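Local coordinates for protein hydrazine synthase subunit gamma (Candidatus Kuenenia stuttgartiensis, PDB 5C2V) that reduces nitric oxide to hydroxylamine, the first half-reaction of hydrazine synthesis, and carries two c-type hemes, at residues W55-Y61 against V133-F139; G158-R162 against Y310-L314. All coordinates share one frame; numbering follows the deposited sequence.

Contact 1 of 2, residues W55-Y61 against V133-F139; sequences WSLQGSY and VFRSENF. With HEC (heme c), chain V.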
# COMPACT_ATOMS: atom_id res chain seq x y z
N TRP C 55 10.92 -38.93 -14.63
CA TRP C 55 10.54 -38.70 -16.02
C TRP C 55 9.30 -37.83 -16.12
O TRP C 55 9.04 -37.21 -17.15
CB TRP C 55 10.29 -40.04 -16.72
CG TRP C 55 8.96 -40.63 -16.38
CD1 TRP C 55 8.67 -41.45 -15.33
CD2 TRP C 55 7.73 -40.45 -17.09
NE1 TRP C 55 7.34 -41.78 -15.34
CE2 TRP C 55 6.74 -41.18 -16.42
CE3 TRP C 55 7.37 -39.73 -18.24
CZ2 TRP C 55 5.42 -41.22 -16.84
CZ3 TRP C 55 6.06 -39.77 -18.66
CH2 TRP C 55 5.09 -40.51 -17.97
N SER C 56 8.52 -37.78 -15.04
CA SER C 56 7.27 -37.02 -15.04
C SER C 56 7.56 -35.53 -15.02
O SER C 56 8.72 -35.13 -14.97
CB SER C 56 6.40 -37.41 -13.85
OG SER C 56 7.04 -37.10 -12.62
N LEU C 57 6.51 -34.72 -15.06
CA LEU C 57 6.68 -33.28 -15.17
C LEU C 57 7.52 -32.71 -14.03
O LEU C 57 8.68 -32.36 -14.21
CB LEU C 57 5.31 -32.59 -15.20
CG LEU C 57 5.27 -31.11 -15.57
CD1 LEU C 57 5.68 -30.92 -17.02
CD2 LEU C 57 3.90 -30.51 -15.31
N GLN C 58 6.92 -32.62 -12.84
CA GLN C 58 7.62 -32.14 -11.66
C GLN C 58 8.05 -33.24 -10.67
O GLN C 58 8.62 -32.94 -9.63
CB GLN C 58 6.77 -31.08 -10.96
CG GLN C 58 6.70 -29.81 -11.79
CD GLN C 58 5.54 -28.91 -11.45
OE1 GLN C 58 4.70 -29.24 -10.61
NE2 GLN C 58 5.47 -27.76 -12.11
N GLY C 59 7.78 -34.50 -11.01
CA GLY C 59 8.16 -35.60 -10.14
C GLY C 59 7.13 -35.96 -9.09
O GLY C 59 7.47 -36.46 -8.02
N SER C 60 5.86 -35.71 -9.40
CA SER C 60 4.77 -35.94 -8.46
C SER C 60 4.55 -37.41 -8.12
O SER C 60 4.45 -37.78 -6.95
CB SER C 60 3.47 -35.34 -9.01
OG SER C 60 2.40 -35.52 -8.11
N TYR C 61 4.48 -38.26 -9.14
CA TYR C 61 4.23 -39.68 -8.93
C TYR C 61 4.72 -40.55 -10.09
O TYR C 61 5.23 -40.04 -11.09
CB TYR C 61 2.73 -39.93 -8.70
CG TYR C 61 1.85 -39.42 -9.81
CD1 TYR C 61 1.39 -38.11 -9.82
CD2 TYR C 61 1.46 -40.26 -10.85
CE1 TYR C 61 0.58 -37.65 -10.84
CE2 TYR C 61 0.65 -39.80 -11.87
CZ TYR C 61 0.21 -38.50 -11.86
OH TYR C 61 -0.60 -38.04 -12.88
N VAL C 133 -2.45 -38.74 -18.67
CA VAL C 133 -2.47 -38.89 -17.22
C VAL C 133 -1.36 -38.08 -16.54
O VAL C 133 -1.63 -37.14 -15.80
CB VAL C 133 -2.34 -40.37 -16.79
CG1 VAL C 133 -2.21 -40.48 -15.28
CG2 VAL C 133 -3.55 -41.16 -17.28
N PHE C 134 -0.12 -38.48 -16.79
CA PHE C 134 1.04 -37.85 -16.17
C PHE C 134 1.23 -36.41 -16.64
O PHE C 134 1.80 -35.59 -15.93
CB PHE C 134 2.31 -38.65 -16.47
CG PHE C 134 2.42 -39.94 -15.70
CD1 PHE C 134 1.85 -41.10 -16.18
CD2 PHE C 134 3.10 -39.98 -14.49
CE1 PHE C 134 1.96 -42.29 -15.47
CE2 PHE C 134 3.21 -41.16 -13.78
CZ PHE C 134 2.64 -42.31 -14.27
N ARG C 135 0.75 -36.12 -17.85
CA ARG C 135 0.91 -34.82 -18.49
C ARG C 135 2.39 -34.45 -18.60
O ARG C 135 2.78 -33.32 -18.31
CB ARG C 135 0.14 -33.74 -17.73
CG ARG C 135 -1.27 -34.13 -17.35
CD ARG C 135 -2.10 -34.50 -18.57
NE ARG C 135 -3.49 -34.80 -18.21
CZ ARG C 135 -4.48 -34.94 -19.09
NH1 ARG C 135 -4.25 -34.79 -20.39
NH2 ARG C 135 -5.71 -35.21 -18.67
N SER C 136 3.20 -35.42 -19.02
CA SER C 136 4.63 -35.21 -19.19
C SER C 136 5.07 -35.64 -20.59
O SER C 136 4.24 -35.96 -21.44
CB SER C 136 5.42 -35.98 -18.13
OG SER C 136 6.80 -35.69 -18.20
N GLU C 137 6.38 -35.64 -20.83
CA GLU C 137 6.93 -36.00 -22.13
C GLU C 137 6.64 -37.46 -22.49
O GLU C 137 6.72 -38.34 -21.63
CB GLU C 137 8.43 -35.74 -22.16
CG GLU C 137 9.06 -35.84 -23.55
CD GLU C 137 10.52 -35.44 -23.56
OE1 GLU C 137 11.30 -35.99 -22.76
OE2 GLU C 137 10.88 -34.56 -24.37
N ASN C 138 6.32 -37.70 -23.75
CA ASN C 138 6.03 -39.05 -24.23
C ASN C 138 7.24 -39.96 -24.19
O ASN C 138 8.38 -39.50 -24.21
CB ASN C 138 5.47 -39.00 -25.66
CG ASN C 138 4.08 -38.42 -25.72
OD1 ASN C 138 3.30 -38.53 -24.78
ND2 ASN C 138 3.75 -37.79 -26.85
N PHE C 139 6.99 -41.27 -24.14
CA PHE C 139 8.05 -42.26 -24.11
C PHE C 139 8.69 -42.45 -25.47
O PHE C 139 8.05 -42.28 -26.51
CB PHE C 139 7.51 -43.61 -23.61
CG PHE C 139 7.01 -43.58 -22.20
CD1 PHE C 139 7.68 -42.85 -21.22
CD2 PHE C 139 5.86 -44.27 -21.84
CE1 PHE C 139 7.22 -42.83 -19.92
CE2 PHE C 139 5.40 -44.25 -20.54
CZ PHE C 139 6.08 -43.53 -19.58
FE HEC V . -2.53 -47.66 -15.31
CHA HEC V . -5.20 -49.55 -16.36
CHB HEC V . -0.41 -49.81 -16.90
CHC HEC V . 0.14 -45.64 -14.48
CHD HEC V . -4.49 -45.95 -13.09
NA HEC V . -2.77 -49.36 -16.46
C1A HEC V . -3.96 -50.02 -16.71
C2A HEC V . -3.65 -51.27 -17.39
C3A HEC V . -2.31 -51.33 -17.54
C4A HEC V . -1.74 -50.13 -16.96
CMA HEC V . -1.49 -52.45 -18.21
CAA HEC V . -4.69 -52.31 -17.86
CBA HEC V . -4.51 -53.65 -17.15
CGA HEC V . -5.51 -54.65 -17.67
O1A HEC V . -6.39 -54.26 -18.47
O2A HEC V . -5.42 -55.84 -17.27
NB HEC V . -0.47 -47.78 -15.53
C1B HEC V . 0.12 -48.62 -16.44
C2B HEC V . 1.39 -48.05 -16.83
C3B HEC V . 1.55 -46.90 -16.15
C4B HEC V . 0.38 -46.71 -15.33
CMB HEC V . 2.38 -48.68 -17.83
CAB HEC V . 2.75 -45.92 -16.23
CBB HEC V . 2.79 -45.20 -17.60
NC HEC V . -2.22 -46.10 -14.01
C1C HEC V . -1.05 -45.38 -13.85
C2C HEC V . -1.34 -44.23 -13.01
C3C HEC V . -2.57 -44.39 -12.52
C4C HEC V . -3.18 -45.52 -13.21
CMC HEC V . -0.25 -43.28 -12.45
CAC HEC V . -3.29 -43.46 -11.52
CBC HEC V . -3.57 -42.08 -12.17
ND HEC V . -4.53 -47.79 -14.75
C1D HEC V . -5.13 -46.84 -13.92
C2D HEC V . -6.57 -46.95 -14.07
C3D HEC V . -6.79 -48.08 -15.08
C4D HEC V . -5.47 -48.54 -15.46
CMD HEC V . -7.65 -46.11 -13.35
CAD HEC V . -8.14 -48.61 -15.61
CBD HEC V . -8.62 -47.68 -16.73
CGD HEC V . -9.92 -48.19 -17.28
O1D HEC V . -10.47 -47.55 -18.22
O2D HEC V . -10.42 -49.22 -16.77
O HOH W 1 10.45 -36.73 -19.57
O HOH W 2 3.66 -35.66 -13.95
O HOH W 3 -0.94 -35.46 -13.28
O HOH W 4 -3.16 -46.50 -16.94

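Contact 2 of 2, residues G158-R162 against Y310-L314; sequences GSPFR and YLKAL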
# COMPACT_ATOMS: atom_id res chain seq x y z
N GLY C 158 -0.77 -66.29 -6.87
CA GLY C 158 -1.40 -67.48 -6.32
C GLY C 158 -1.99 -67.20 -4.95
O GLY C 158 -1.50 -66.33 -4.23
N SER C 159 -3.04 -67.93 -4.59
CA SER C 159 -3.77 -67.67 -3.36
C SER C 159 -3.11 -68.30 -2.13
O SER C 159 -2.80 -69.49 -2.12
CB SER C 159 -5.21 -68.16 -3.48
OG SER C 159 -5.94 -67.87 -2.30
N PRO C 160 -2.90 -67.49 -1.08
CA PRO C 160 -2.36 -67.86 0.23
C PRO C 160 -3.33 -68.69 1.09
O PRO C 160 -2.91 -69.30 2.07
CB PRO C 160 -2.10 -66.51 0.90
CG PRO C 160 -3.09 -65.60 0.28
CD PRO C 160 -3.20 -66.05 -1.15
N PHE C 161 -4.60 -68.70 0.71
CA PHE C 161 -5.67 -69.19 1.58
C PHE C 161 -5.93 -70.69 1.46
O PHE C 161 -6.92 -71.20 1.99
CB PHE C 161 -6.95 -68.40 1.30
CG PHE C 161 -6.88 -66.97 1.74
CD1 PHE C 161 -7.05 -66.64 3.08
CD2 PHE C 161 -6.63 -65.96 0.83
CE1 PHE C 161 -6.98 -65.32 3.50
CE2 PHE C 161 -6.56 -64.64 1.25
CZ PHE C 161 -6.74 -64.32 2.58
N ARG C 162 -5.04 -71.39 0.76
CA ARG C 162 -5.19 -72.83 0.56
C ARG C 162 -4.13 -73.58 1.36
O ARG C 162 -3.09 -73.02 1.70
CB ARG C 162 -5.09 -73.18 -0.92
CG ARG C 162 -5.98 -72.34 -1.82
CD ARG C 162 -6.45 -73.14 -3.03
NE ARG C 162 -5.38 -73.42 -3.97
CZ ARG C 162 -5.47 -73.24 -5.28
NH1 ARG C 162 -6.60 -72.79 -5.81
NH2 ARG C 162 -4.44 -73.52 -6.07
N TYR C 310 -14.14 -69.65 -1.85
CA TYR C 310 -13.62 -70.26 -3.07
C TYR C 310 -12.99 -69.21 -3.97
O TYR C 310 -11.98 -69.46 -4.62
CB TYR C 310 -14.72 -71.02 -3.81
CG TYR C 310 -14.28 -71.58 -5.15
CD1 TYR C 310 -13.32 -72.58 -5.22
CD2 TYR C 310 -14.82 -71.11 -6.33
CE1 TYR C 310 -12.91 -73.10 -6.44
CE2 TYR C 310 -14.43 -71.62 -7.55
CZ TYR C 310 -13.47 -72.61 -7.60
OH TYR C 310 -13.07 -73.12 -8.82
N LEU C 311 -13.61 -68.03 -4.01
CA LEU C 311 -13.04 -66.91 -4.75
C LEU C 311 -11.69 -66.51 -4.17
O LEU C 311 -10.75 -66.20 -4.91
CB LEU C 311 -14.00 -65.71 -4.74
CG LEU C 311 -15.26 -65.85 -5.60
CD1 LEU C 311 -16.21 -64.70 -5.35
CD2 LEU C 311 -14.88 -65.93 -7.07
N LYS C 312 -11.59 -66.55 -2.85
CA LYS C 312 -10.34 -66.26 -2.16
C LYS C 312 -9.26 -67.29 -2.49
O LYS C 312 -8.07 -67.03 -2.34
CB LYS C 312 -10.56 -66.22 -0.64
CG LYS C 312 -11.42 -65.07 -0.15
CD LYS C 312 -11.69 -65.19 1.34
CE LYS C 312 -10.39 -65.29 2.13
NZ LYS C 312 -10.63 -65.50 3.58
N ALA C 313 -9.69 -68.47 -2.94
CA ALA C 313 -8.78 -69.57 -3.22
C ALA C 313 -8.18 -69.48 -4.62
O ALA C 313 -7.26 -70.22 -4.96
CB ALA C 313 -9.49 -70.90 -3.03
N LEU C 314 -8.72 -68.58 -5.44
CA LEU C 314 -8.25 -68.43 -6.81
C LEU C 314 -7.07 -67.47 -6.90
O LEU C 314 -6.06 -67.77 -7.53
CB LEU C 314 -9.39 -67.95 -7.71
CG LEU C 314 -10.65 -68.81 -7.71
CD1 LEU C 314 -11.66 -68.29 -8.72
CD2 LEU C 314 -10.31 -70.26 -7.99

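Contact 1 of 2, residues W55-Y61 against V133-F139
Two loops without regular structure meet most closely at Leu57 and Ser136, whose CA atoms are 4.9 Å apart. Ser136 holds OG anti to its own N (chi1 -174°) and from there donates to Trp55 O at 2.9 Å, in the carbonyl plane and on a lone pair. Water 1 donates to the same oxygen, so two bonds grip it. Water 2 spans the backbones between Leu57 N and Phe134 O, and water 3 gives to Val133 O while accepting from Tyr61 OH at 2.6 Å.

Beside these bonds lies an aromatic cluster. Phe134 sits between two rings: Trp55 CZ2 stands over the centre of one face, 3.5 Å from Phe134 CG, with the ring planes inclined at 52°. Tyr61 CE2 comes over the opposite face, 3.5 Å from Phe134 CE2, its ring near parallel but slid so far that overlap is slight. Phe139 turns its edge to a face of Trp55, Phe139 CE1 lying 3.5 Å from Trp55 CZ3, while Glu137 O is at the Trp55 edge.

The cluster backs onto the first heme c, which appears to be the active-site heme. Phe134 CZ is 3.6 Å from heme methyl CMC; Tyr61 rests on that methyl too, and Val133 CG1 on CBC, so both loops help line the pocket. Phe134 also touches Cys63, which is covalently bonded to this heme. Tyr61 meets Phe226 of the beta subunit, and Leu57 packs on Ile397 of the alpha subunit. Within the chain, Trp55 and Phe139 both touch Gln49 of helix 43-51 and Pro130 of helix 129-132.

Contact 2 of 2, residues G158-R162 against Y310-L314
Ala313 N bonds to Tyr310 O at 3.0 Å, an i to i+3 link at the C-terminal end of the chain, where Ala313 meets Arg162 across the contact. A second bond of the same spacing joins Leu314 N to Leu311 O at 3.2 Å. The loop 158-162 lies along this end, its backbone coming nearest where Ser159 CA is 5.4 Å from Ala313 CA. Ser159 directs its CB toward the other segment, and this carbon packs beside the carbonyl oxygens of Lys312 and Ala313.

Lys312 reaches across to Phe161. The lysine chain bends at chi3 (55°), bringing CE over the centre of the Phe161 ring, 3.6 Å from the ring centroid and almost on its normal: a CH-pi contact. NZ continues past the centre toward CE1 and forms an off-centre cation-pi pair, 4.1 Å from the same Phe161 centroid. A weak, long ion pair with Glu309 also draws on this ammonium.

Arg162 bends at chi2 and chi3 and lays its methylene groups against Ala313; Arg162 CD lies 3.8 Å from Ala313 CB. Its guanidinium ends obliquely by the Ala313 carbonyl, at an angle too poor for a hydrogen bond, though its charge would probably still favour the oxygen.

Met119 of the beta subunit packs on Phe161 and Lys312, while Leu311 reaches the second heme c. Helix 170-179 borders the contact through Gln172, which touches Arg162 and Ala313 and hydrogen-bonds to Phe161 O. The loop between helices 141-152 and 170-179 is thus packed against the end of helix 301-312.

Overall arrangement
From the N terminus the chain passes helix 43-51 and enters the loop 55-61. The 71 residues that follow supply the cysteines bonded to the first heme, its axial histidine and part of the calcium sites before helix 129-132 leads into 133-139, where contact 1 closes this long loop and joins two segments beside that heme. Helix 141-152 then carries the chain to 158-162. After 147 more residues, including helix 170-179 and the second heme's attachment site, contact 2 ties that loop to the end of helix 301-312, near the second heme. The two loops run in series, without nesting or crossing, their contacts' centres 37 Å apart on opposite sides of the chain's centre.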